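Local coordinates for sortase family protein (Clostridium perfringens, PDB 4D70) that probably acts as a class D sortase, a cysteine transpeptidase that cleaves a sorting signal in surface proteins and joins them to the cell envelope, at residues R118-L123 with Y178-K183. Sequence-based numbering, arbitrary orientation.
Sequences RNIDKL and YIVKAK
I120 and Y178 meet in a small, partly buried apolar contact, bridged by one water, where the loop between strands 112-113 and 128-132 packs over a face of the sheet at strand 176-184. Just 188 Å² is buried, both sides summed, and the backbones stay well apart: the closest CA pair, D121 with Y178, is 8.6 Å apart, so side chains and water span the gap. I120 supplies both apolar touches through separate branches. Its CG1 lies anti to the backbone N (chi1 -162°) and the chain runs on extended. This carries I120 CD1 tip to tip against V180 CG2 at 4.1 Å. The other branch, I120 CG2, approaches the Y178 ring obliquely, 4.2 Å from Y178 CD2. The alternation of strand 176-184 puts Y178 and V180 on the loop side and turns I179 away. This strand belongs to the eight-stranded beta-barrel fold of sortases, antiparallel to both 137-148 and 163-171; I120 also touches I167 and T169 of the latter. The loop forms a short 3-10 turn, evidenced by the bond from L123 N to I120 O. Beyond the ring, Y178 OH passes 3.8 Å from D121 CA and donates to a water lying at the ring edge, in plane; at 2.5 Å from Y178 OH to the water O, this bond is short. That water in turn donates to I120 O at 2.8 Å and to L123 O at 2.9 Å, so its three bonds together tie the phenol to the carbonyl of I120 in the turn and to that of L123 just after it.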
ATOM      1  N   ARG A 118      -8.647  -9.623   3.720  1.00 43.37           N
ATOM      2  CA  ARG A 118      -9.873 -10.150   4.292  1.00 48.25           C
ATOM      3  C   ARG A 118      -9.919  -9.932   5.801  1.00 42.73           C
ATOM      4  O   ARG A 118     -10.984  -9.729   6.330  1.00 44.02           O
ATOM      5  CB  ARG A 118     -10.086 -11.632   3.967  1.00 47.72           C
ATOM      6  CG  ARG A 118      -9.091 -12.593   4.601  1.00 54.37           C
ATOM      7  CD  ARG A 118      -9.103 -13.949   3.883  1.00 58.98           C
ATOM      8  NE  ARG A 118      -8.076 -14.889   4.363  1.00 68.52           N
ATOM      9  CZ  ARG A 118      -8.206 -15.733   5.404  1.00 81.69           C
ATOM     10  NH1 ARG A 118      -9.325 -15.784   6.143  1.00 79.16           N
ATOM     11  NH2 ARG A 118      -7.191 -16.543   5.718  1.00 81.01           N
ATOM     12  N   ASN A 119      -8.771  -9.992   6.483  1.00 40.93           N
ATOM     13  CA  ASN A 119      -8.724  -9.771   7.935  1.00 43.65           C
ATOM     14  C   ASN A 119      -8.257  -8.391   8.415  1.00 40.04           C
ATOM     15  O   ASN A 119      -7.819  -8.204   9.581  1.00 38.02           O
ATOM     16  CB  ASN A 119      -7.836 -10.822   8.541  1.00 40.45           C
ATOM     17  CG  ASN A 119      -8.495 -12.190   8.483  1.00 50.04           C
ATOM     18  OD1 ASN A 119      -9.680 -12.318   8.753  1.00 46.59           O
ATOM     19  ND2 ASN A 119      -7.740 -13.197   8.110  1.00 49.32           N
ATOM     20  N   ILE A 120      -8.379  -7.414   7.562  1.00 35.25           N
ATOM     21  CA  ILE A 120      -7.908  -6.087   7.948  1.00 34.34           C
ATOM     22  C   ILE A 120      -8.640  -5.506   9.186  1.00 37.22           C
ATOM     23  O   ILE A 120      -8.072  -4.687   9.940  1.00 31.57           O
ATOM     24  CB  ILE A 120      -7.924  -5.125   6.745  1.00 34.14           C
ATOM     25  CG1 ILE A 120      -7.029  -3.934   7.051  1.00 33.19           C
ATOM     26  CG2 ILE A 120      -9.339  -4.667   6.361  1.00 33.76           C
ATOM     27  CD1 ILE A 120      -6.656  -3.144   5.860  1.00 27.87           C
ATOM     28  N   ASP A 121      -9.878  -5.933   9.415  1.00 31.71           N
ATOM     29  CA  ASP A 121     -10.659  -5.466  10.583  1.00 34.93           C
ATOM     30  C   ASP A 121     -10.020  -5.899  11.937  1.00 31.14           C
ATOM     31  O   ASP A 121     -10.395  -5.396  12.999  1.00 31.79           O
ATOM     32  CB  ASP A 121     -12.059  -6.027  10.492  1.00 39.79           C
ATOM     33  CG  ASP A 121     -12.006  -7.552  10.307  1.00 49.27           C
ATOM     34  OD1 ASP A 121     -11.744  -8.046   9.188  1.00 50.79           O
ATOM     35  OD2 ASP A 121     -12.047  -8.246  11.301  1.00 49.23           O
ATOM     36  N   LYS A 122      -9.073  -6.834  11.914  1.00 27.88           N
ATOM     37  CA  LYS A 122      -8.377  -7.190  13.122  1.00 30.04           C
ATOM     38  C   LYS A 122      -7.267  -6.229  13.499  1.00 28.64           C
ATOM     39  O   LYS A 122      -6.811  -6.262  14.595  1.00 27.71           O
ATOM     40  CB  LYS A 122      -7.815  -8.602  12.999  1.00 37.73           C
ATOM     41  CG  LYS A 122      -8.914  -9.600  12.580  1.00 44.79           C
ATOM     42  CD  LYS A 122      -8.909 -10.784  13.520  1.00 62.02           C
ATOM     43  CE  LYS A 122      -9.480 -12.038  12.884  1.00 68.69           C
ATOM     44  NZ  LYS A 122      -8.334 -12.884  12.472  1.00 72.71           N
ATOM     45  N   LEU A 123      -6.838  -5.377  12.581  1.00 25.01           N
ATOM     46  CA  LEU A 123      -5.812  -4.440  12.922  1.00 26.27           C
ATOM     47  C   LEU A 123      -6.325  -3.412  13.931  1.00 23.12           C
ATOM     48  O   LEU A 123      -7.451  -2.999  13.860  1.00 22.87           O
ATOM     49  CB  LEU A 123      -5.273  -3.719  11.668  1.00 24.64           C
ATOM     50  CG  LEU A 123      -4.522  -4.623  10.703  1.00 28.06           C
ATOM     51  CD1 LEU A 123      -4.027  -3.830   9.531  1.00 28.12           C
ATOM     52  CD2 LEU A 123      -3.384  -5.338  11.423  1.00 29.87           C
ATOM     53  N   TYR A 178     -13.350   1.443   4.244  1.00 25.14           N
ATOM     54  CA  TYR A 178     -12.720   1.217   5.537  1.00 23.24           C
ATOM     55  C   TYR A 178     -11.297   1.746   5.355  1.00 22.35           C
ATOM     56  O   TYR A 178     -10.571   1.354   4.413  1.00 22.44           O
ATOM     57  CB  TYR A 178     -12.713  -0.274   5.836  1.00 25.02           C
ATOM     58  CG  TYR A 178     -12.271  -0.640   7.241  1.00 24.28           C
ATOM     59  CD1 TYR A 178     -13.195  -0.732   8.262  1.00 28.82           C
ATOM     60  CD2 TYR A 178     -10.963  -0.970   7.520  1.00 27.91           C
ATOM     61  CE1 TYR A 178     -12.812  -1.101   9.541  1.00 32.53           C
ATOM     62  CE2 TYR A 178     -10.557  -1.320   8.830  1.00 26.83           C
ATOM     63  CZ  TYR A 178     -11.473  -1.413   9.799  1.00 27.32           C
ATOM     64  OH  TYR A 178     -11.083  -1.769  11.063  1.00 29.10           O
ATOM     65  N   ILE A 179     -10.921   2.656   6.222  1.00 18.69           N
ATOM     66  CA  ILE A 179      -9.667   3.403   6.153  1.00 18.99           C
ATOM     67  C   ILE A 179      -8.778   3.099   7.351  1.00 17.04           C
ATOM     68  O   ILE A 179      -9.154   3.288   8.475  1.00 22.71           O
ATOM     69  CB  ILE A 179      -9.961   4.909   6.135  1.00 19.21           C
ATOM     70  CG1 ILE A 179     -11.066   5.265   5.084  1.00 21.79           C
ATOM     71  CG2 ILE A 179      -8.690   5.701   5.894  1.00 23.21           C
ATOM     72  CD1 ILE A 179     -10.751   4.834   3.673  1.00 25.02           C
ATOM     73  N   VAL A 180      -7.534   2.741   7.083  1.00 18.20           N
ATOM     74  CA  VAL A 180      -6.509   2.570   8.087  1.00 17.81           C
ATOM     75  C   VAL A 180      -5.413   3.578   7.771  1.00 19.04           C
ATOM     76  O   VAL A 180      -4.867   3.549   6.667  1.00 21.06           O
ATOM     77  CB  VAL A 180      -5.965   1.141   8.019  1.00 20.34           C
ATOM     78  CG1 VAL A 180      -4.852   0.945   9.026  1.00 23.18           C
ATOM     79  CG2 VAL A 180      -7.060   0.121   8.345  1.00 21.23           C
ATOM     80  N   LYS A 181      -5.082   4.409   8.746  1.00 17.51           N
ATOM     81  CA  LYS A 181      -3.986   5.358   8.644  1.00 18.08           C
ATOM     82  C   LYS A 181      -2.932   5.054   9.682  1.00 20.32           C
ATOM     83  O   LYS A 181      -3.245   4.566  10.803  1.00 17.77           O
ATOM     84  CB  LYS A 181      -4.497   6.799   8.811  1.00 20.29           C
ATOM     85  CG  LYS A 181      -5.362   7.220   7.558  1.00 23.13           C
ATOM     86  CD  LYS A 181      -5.710   8.712   7.588  1.00 23.48           C
ATOM     87  CE  LYS A 181      -6.323   9.228   6.276  1.00 26.31           C
ATOM     88  NZ  LYS A 181      -5.279   9.503   5.242  1.00 24.57           N
ATOM     89  N   ALA A 182      -1.696   5.378   9.340  1.00 18.84           N
ATOM     90  CA  ALA A 182      -0.566   5.008  10.154  1.00 19.71           C
ATOM     91  C   ALA A 182       0.508   6.095   9.932  1.00 21.61           C
ATOM     92  O   ALA A 182       0.600   6.699   8.852  1.00 20.05           O
ATOM     93  CB  ALA A 182      -0.067   3.641   9.742  1.00 20.49           C
ATOM     94  N   LYS A 183       1.283   6.343  10.978  1.00 20.51           N
ATOM     95  CA  LYS A 183       2.340   7.324  10.954  1.00 21.52           C
ATOM     96  C   LYS A 183       3.707   6.635  10.981  1.00 23.17           C
ATOM     97  O   LYS A 183       3.877   5.605  11.630  1.00 22.83           O
ATOM     98  CB  LYS A 183       2.236   8.245  12.175  1.00 27.39           C
ATOM     99  CG  LYS A 183       2.345   7.465  13.499  1.00 34.04           C
ATOM    100  CD  LYS A 183       2.356   8.300  14.805  1.00 46.86           C
ATOM    101  CE  LYS A 183       2.699   7.380  16.007  1.00 45.91           C
ATOM    102  NZ  LYS A 183       2.625   8.104  17.308  1.00 47.62           N
TER
HETATM  103  O   HOH W   1      -8.729  -2.381  11.368  1.00 28.07           O